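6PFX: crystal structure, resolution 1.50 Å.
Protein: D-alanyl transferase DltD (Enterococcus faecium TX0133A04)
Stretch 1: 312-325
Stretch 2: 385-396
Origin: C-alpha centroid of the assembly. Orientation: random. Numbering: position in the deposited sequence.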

# COMPACT_ATOMS: atom_id res chain seq x y z
N GLN A 312 7.28 -10.23 -14.35
CA GLN A 312 6.77 -9.50 -15.50
C GLN A 312 5.33 -9.89 -15.82
O GLN A 312 4.55 -9.06 -16.28
CB GLN A 312 7.67 -9.74 -16.71
CG GLN A 312 9.00 -9.09 -16.58
CD GLN A 312 10.08 -9.72 -17.45
OE1 GLN A 312 9.78 -10.45 -18.40
NE2 GLN A 312 11.33 -9.44 -17.12
N GLY A 313 4.99 -11.17 -15.62
CA GLY A 313 3.61 -11.60 -15.78
C GLY A 313 2.70 -11.03 -14.71
O GLY A 313 1.57 -10.62 -15.01
N PHE A 314 3.17 -10.98 -13.46
CA PHE A 314 2.41 -10.29 -12.43
C PHE A 314 2.11 -8.85 -12.87
O PHE A 314 0.98 -8.37 -12.76
CB PHE A 314 3.12 -10.28 -11.07
CG PHE A 314 2.56 -9.23 -10.16
CD1 PHE A 314 1.38 -9.46 -9.46
CD2 PHE A 314 3.17 -8.00 -10.04
CE1 PHE A 314 0.83 -8.48 -8.66
CE2 PHE A 314 2.61 -7.02 -9.25
CZ PHE A 314 1.43 -7.26 -8.58
N ALA A 315 3.14 -8.15 -13.34
CA ALA A 315 2.96 -6.75 -13.72
C ALA A 315 1.99 -6.63 -14.88
O ALA A 315 1.14 -5.74 -14.89
CB ALA A 315 4.30 -6.14 -14.10
N LYS A 316 2.08 -7.54 -15.87
CA LYS A 316 1.12 -7.52 -16.97
C LYS A 316 -0.30 -7.66 -16.46
O LYS A 316 -1.21 -6.95 -16.91
CB LYS A 316 1.43 -8.66 -17.95
CG LYS A 316 0.56 -8.69 -19.21
CD LYS A 316 0.96 -9.78 -20.19
CE LYS A 316 0.32 -9.56 -21.55
NZ LYS A 316 -0.89 -10.37 -21.72
N LYS A 317 -0.51 -8.58 -15.51
CA LYS A 317 -1.84 -8.84 -14.99
C LYS A 317 -2.38 -7.65 -14.21
O LYS A 317 -3.54 -7.24 -14.39
CB LYS A 317 -1.82 -10.11 -14.13
CG LYS A 317 -3.20 -10.51 -13.63
CD LYS A 317 -3.20 -11.93 -13.06
CE LYS A 317 -4.54 -12.26 -12.42
NZ LYS A 317 -4.59 -13.71 -12.02
N ILE A 318 -1.55 -7.07 -13.33
CA ILE A 318 -2.04 -5.94 -12.53
C ILE A 318 -2.26 -4.71 -13.40
O ILE A 318 -3.22 -3.96 -13.17
CB ILE A 318 -1.14 -5.69 -11.30
CG1 ILE A 318 -1.96 -5.08 -10.16
CG2 ILE A 318 0.04 -4.85 -11.65
CD1 ILE A 318 -2.99 -6.01 -9.59
N LYS A 319 -1.43 -4.52 -14.43
CA LYS A 319 -1.62 -3.40 -15.35
C LYS A 319 -2.86 -3.58 -16.20
O LYS A 319 -3.55 -2.59 -16.48
CB LYS A 319 -0.35 -3.17 -16.17
CG LYS A 319 0.79 -2.63 -15.30
CD LYS A 319 1.93 -2.02 -16.10
CE LYS A 319 2.38 -2.89 -17.24
NZ LYS A 319 3.64 -2.34 -17.83
N PHE A 320 -3.20 -4.81 -16.58
CA PHE A 320 -4.48 -5.03 -17.25
C PHE A 320 -5.64 -4.63 -16.34
O PHE A 320 -6.57 -3.94 -16.77
CB PHE A 320 -4.60 -6.50 -17.66
CG PHE A 320 -5.90 -6.83 -18.32
CD1 PHE A 320 -7.00 -7.23 -17.58
CD2 PHE A 320 -6.02 -6.73 -19.69
CE1 PHE A 320 -8.20 -7.53 -18.21
CE2 PHE A 320 -7.21 -7.03 -20.32
CZ PHE A 320 -8.31 -7.42 -19.58
N GLN A 321 -5.58 -5.01 -15.06
CA GLN A 321 -6.66 -4.68 -14.14
C GLN A 321 -6.78 -3.16 -13.99
O GLN A 321 -7.89 -2.61 -13.94
CB GLN A 321 -6.43 -5.34 -12.78
CG GLN A 321 -7.58 -5.18 -11.75
CD GLN A 321 -7.40 -6.09 -10.54
OE1 GLN A 321 -6.51 -6.95 -10.54
NE2 GLN A 321 -8.21 -5.90 -9.51
N LEU A 322 -5.64 -2.48 -13.91
CA LEU A 322 -5.62 -1.03 -13.75
C LEU A 322 -6.08 -0.34 -15.03
O LEU A 322 -7.05 0.42 -15.01
CB LEU A 322 -4.20 -0.61 -13.35
CG LEU A 322 -3.80 -0.97 -11.91
CD1 LEU A 322 -2.33 -0.77 -11.65
CD2 LEU A 322 -4.59 -0.13 -10.91
N ASN A 323 -5.40 -0.62 -16.14
CA ASN A 323 -5.65 0.10 -17.39
C ASN A 323 -7.05 -0.16 -17.92
O ASN A 323 -7.69 0.74 -18.47
CB ASN A 323 -4.62 -0.32 -18.45
CG ASN A 323 -3.23 0.16 -18.15
OD1 ASN A 323 -3.02 1.13 -17.41
ND2 ASN A 323 -2.25 -0.50 -18.74
N SER A 324 -7.54 -1.40 -17.80
CA SER A 324 -8.85 -1.72 -18.34
C SER A 324 -9.94 -0.91 -17.66
O SER A 324 -11.04 -0.77 -18.21
CB SER A 324 -9.17 -3.21 -18.19
OG SER A 324 -9.37 -3.56 -16.83
N GLN A 325 -9.68 -0.40 -16.46
CA GLN A 325 -10.68 0.34 -15.70
C GLN A 325 -10.39 1.83 -15.65
O GLN A 325 -11.15 2.57 -15.01
CB GLN A 325 -10.76 -0.25 -14.29
CG GLN A 325 -11.11 -1.75 -14.29
CD GLN A 325 -11.33 -2.26 -12.88
OE1 GLN A 325 -12.46 -2.28 -12.38
NE2 GLN A 325 -10.25 -2.68 -12.24
N SER A 385 -12.32 -16.46 -11.16
CA SER A 385 -11.74 -16.56 -12.49
C SER A 385 -10.60 -15.57 -12.66
O SER A 385 -9.52 -15.92 -13.13
CB SER A 385 -12.81 -16.29 -13.53
OG SER A 385 -12.27 -16.28 -14.84
N TRP A 386 -10.83 -14.31 -12.27
CA TRP A 386 -9.77 -13.32 -12.35
C TRP A 386 -8.59 -13.69 -11.45
O TRP A 386 -7.42 -13.59 -11.85
CB TRP A 386 -10.30 -11.92 -12.01
CG TRP A 386 -9.18 -10.93 -12.04
CD1 TRP A 386 -8.65 -10.24 -10.99
CD2 TRP A 386 -8.38 -10.59 -13.18
NE1 TRP A 386 -7.58 -9.47 -11.41
CE2 TRP A 386 -7.41 -9.66 -12.76
CE3 TRP A 386 -8.42 -10.96 -14.53
CZ2 TRP A 386 -6.47 -9.11 -13.63
CZ3 TRP A 386 -7.50 -10.42 -15.39
CH2 TRP A 386 -6.55 -9.48 -14.94
N GLN A 387 -8.87 -14.12 -10.21
CA GLN A 387 -7.80 -14.50 -9.30
C GLN A 387 -6.89 -15.55 -9.91
O GLN A 387 -5.67 -15.52 -9.71
CB GLN A 387 -8.41 -14.99 -7.98
CG GLN A 387 -9.16 -13.93 -7.20
CD GLN A 387 -9.99 -14.50 -6.06
OE1 GLN A 387 -9.60 -15.49 -5.44
NE2 GLN A 387 -11.12 -13.89 -5.80
N HIS A 388 -7.46 -16.47 -10.69
CA HIS A 388 -6.72 -17.58 -11.28
C HIS A 388 -6.28 -17.32 -12.72
O HIS A 388 -5.66 -18.19 -13.33
CB HIS A 388 -7.58 -18.85 -11.25
CG HIS A 388 -8.04 -19.25 -9.88
ND1 HIS A 388 -7.31 -18.99 -8.74
CD2 HIS A 388 -9.16 -19.90 -9.47
CE1 HIS A 388 -7.96 -19.46 -7.69
NE2 HIS A 388 -9.08 -20.01 -8.11
N GLN A 389 -6.56 -16.13 -13.27
CA GLN A 389 -6.33 -15.86 -14.68
C GLN A 389 -4.84 -15.84 -14.99
O GLN A 389 -4.08 -15.12 -14.35
CB GLN A 389 -6.93 -14.49 -15.02
CG GLN A 389 -6.50 -13.91 -16.37
CD GLN A 389 -7.46 -14.24 -17.49
OE1 GLN A 389 -8.67 -14.07 -17.36
NE2 GLN A 389 -6.91 -14.69 -18.61
N ILE A 390 -4.45 -16.58 -16.02
CA ILE A 390 -3.06 -16.53 -16.51
C ILE A 390 -2.88 -15.28 -17.33
O ILE A 390 -3.70 -15.00 -18.22
CB ILE A 390 -2.75 -17.79 -17.33
CG1 ILE A 390 -3.02 -19.04 -16.48
CG2 ILE A 390 -1.30 -17.75 -17.80
CD1 ILE A 390 -2.76 -20.36 -17.21
N PRO A 391 -1.82 -14.48 -17.10
CA PRO A 391 -1.72 -13.18 -17.78
C PRO A 391 -1.48 -13.24 -19.28
O PRO A 391 -1.76 -12.26 -19.97
CB PRO A 391 -0.52 -12.50 -17.09
CG PRO A 391 -0.30 -13.21 -15.85
CD PRO A 391 -0.83 -14.62 -16.02
N ASP A 392 -0.94 -14.34 -19.81
CA ASP A 392 -0.32 -14.29 -21.13
C ASP A 392 -1.31 -14.00 -22.25
O ASP A 392 -0.93 -13.39 -23.26
CB ASP A 392 0.40 -15.60 -21.43
CG ASP A 392 1.50 -15.90 -20.45
OD1 ASP A 392 1.32 -15.60 -19.25
OD2 ASP A 392 2.53 -16.45 -20.88
N LYS A 393 -2.55 -14.44 -22.13
CA LYS A 393 -3.53 -14.19 -23.19
C LYS A 393 -4.23 -12.85 -23.06
O LYS A 393 -4.99 -12.48 -23.97
CB LYS A 393 -4.52 -15.35 -23.25
CG LYS A 393 -3.89 -16.57 -23.92
CD LYS A 393 -4.71 -17.83 -23.72
CE LYS A 393 -4.64 -18.74 -24.95
NZ LYS A 393 -5.40 -20.00 -24.76
N LEU A 394 -3.97 -12.09 -22.01
CA LEU A 394 -4.65 -10.82 -21.84
C LEU A 394 -4.19 -9.83 -22.90
O LEU A 394 -3.00 -9.74 -23.21
CB LEU A 394 -4.34 -10.23 -20.47
CG LEU A 394 -4.89 -11.00 -19.29
CD1 LEU A 394 -4.40 -10.39 -18.00
CD2 LEU A 394 -6.42 -11.05 -19.32
N GLN A 395 -5.14 -9.10 -23.46
CA GLN A 395 -4.82 -8.05 -24.41
C GLN A 395 -5.80 -6.90 -24.23
O GLN A 395 -7.00 -7.13 -24.12
CB GLN A 395 -4.91 -8.59 -25.84
CG GLN A 395 -4.30 -7.67 -26.88
CD GLN A 395 -4.08 -8.36 -28.22
OE1 GLN A 395 -4.55 -9.48 -28.44
NE2 GLN A 395 -3.35 -7.70 -29.11
N LEU A 396 -5.28 -5.68 -24.20
CA LEU A 396 -6.12 -4.50 -24.24
C LEU A 396 -6.00 -3.83 -25.60
O LEU A 396 -5.01 -3.14 -25.86
CB LEU A 396 -5.69 -3.51 -23.17
CG LEU A 396 -6.06 -3.84 -21.72
CD1 LEU A 396 -5.64 -2.70 -20.81
CD2 LEU A 396 -7.56 -4.11 -21.60

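The first stretch is mostly helix, already under way at Gln-312, as i-to-i+4 bonds such as Lys-317 N to Gly-313 O at 3.0 Å attest. The second stretch opens in a helix already under way at Ser-385 and continues into an irregular segment that passes from near Gln-321 to Lys-317 and then doubles back to Ser-324. The backbones come close at Lys-317 and Pro-391, whose CA atoms are 5.2 Å apart, whereas the CA atoms of Gln-321 and Trp-386 are 9.4 Å apart, a gap occupied by side chains. Together the two stretches bury 758 Å².

An ideal CB on Gly-313 would lie 3.8 Å from Pro-391 CG, an ordinary contact distance, so the spacing alone does not demand glycine. Its carbonyl already touches the proline ring, with Gly-313 O 3.3 Å from Pro-391 CG, and Lys-317 CB packs 3.9 Å from the same Pro-391 CG.

Two consecutive lysines serve backbone carbonyls of the second stretch, but by different routes. Lys-317 is fully extended, all four chi angles being t. Its CA-to-CB bond points sideways, and the straight chain carries the ammonium to Trp-386 O and Gln-389 O, each 2.8 Å from Lys-317 NZ, with a weak hydrogen bond from Lys-317 NZ to Gln-387 O at 3.1 Å. These acceptors lie where the second helix gives way to loop, so three carbonyls converge on one ammonium there. The extended chain also crosses the indole: Lys-317 CE sits 4.0 Å from the centroid of the six-membered ring of Trp-386, 18° off the normal, a CH-pi contact over the face. The cation-pi component is at most weak, since Lys-317 NZ is 5.1 Å from the centroid of the Trp-386 five-membered ring.

Lys-316 points toward the loop and is t through chi3, but chi4 turns to -98°, between wells. In this conformation Lys-316 NZ donates to Pro-391 O and Leu-394 O, both at 2.7 Å, and weakly to Asp-392 O at 3.4 Å. The same Pro-391 O accepts from Leu-394 N at 3.0 Å, and the turn leaves three carbonyls around one ammonium.

Trp-386, with chi1 t and chi2 -113°, presents its indole edge to Gln-321. Trp-386 NE1 donates to Gln-321 OE1 at 2.9 Å with an angle of 142°, bent but adequate. Gln-321 reaches this position with chi1 and chi2 both t and chi3 at -8°; its NE2 is satisfied elsewhere in the structure.

Phe-320 points toward the loop; chi1 t and chi2 -89° go with a ring that has Leu-394 CD2 over one face, 4.0 Å from its centroid and 7° off the normal. The Phe-320 ring and the Trp-386 six-membered ring have planes at 28° but centroids 5.7 Å apart; they barely overlap, despite a 3.5 Å contact from Phe-320 CD1 to Trp-386 CH2. Leu-394 and Leu-396 share the m, t rotamer, and both place methyls against Phe-320: Leu-396 CD2 lies 3.2 Å from Phe-320 CE2, while Leu-396 CD1 is 3.5 Å from Asn-323 CB.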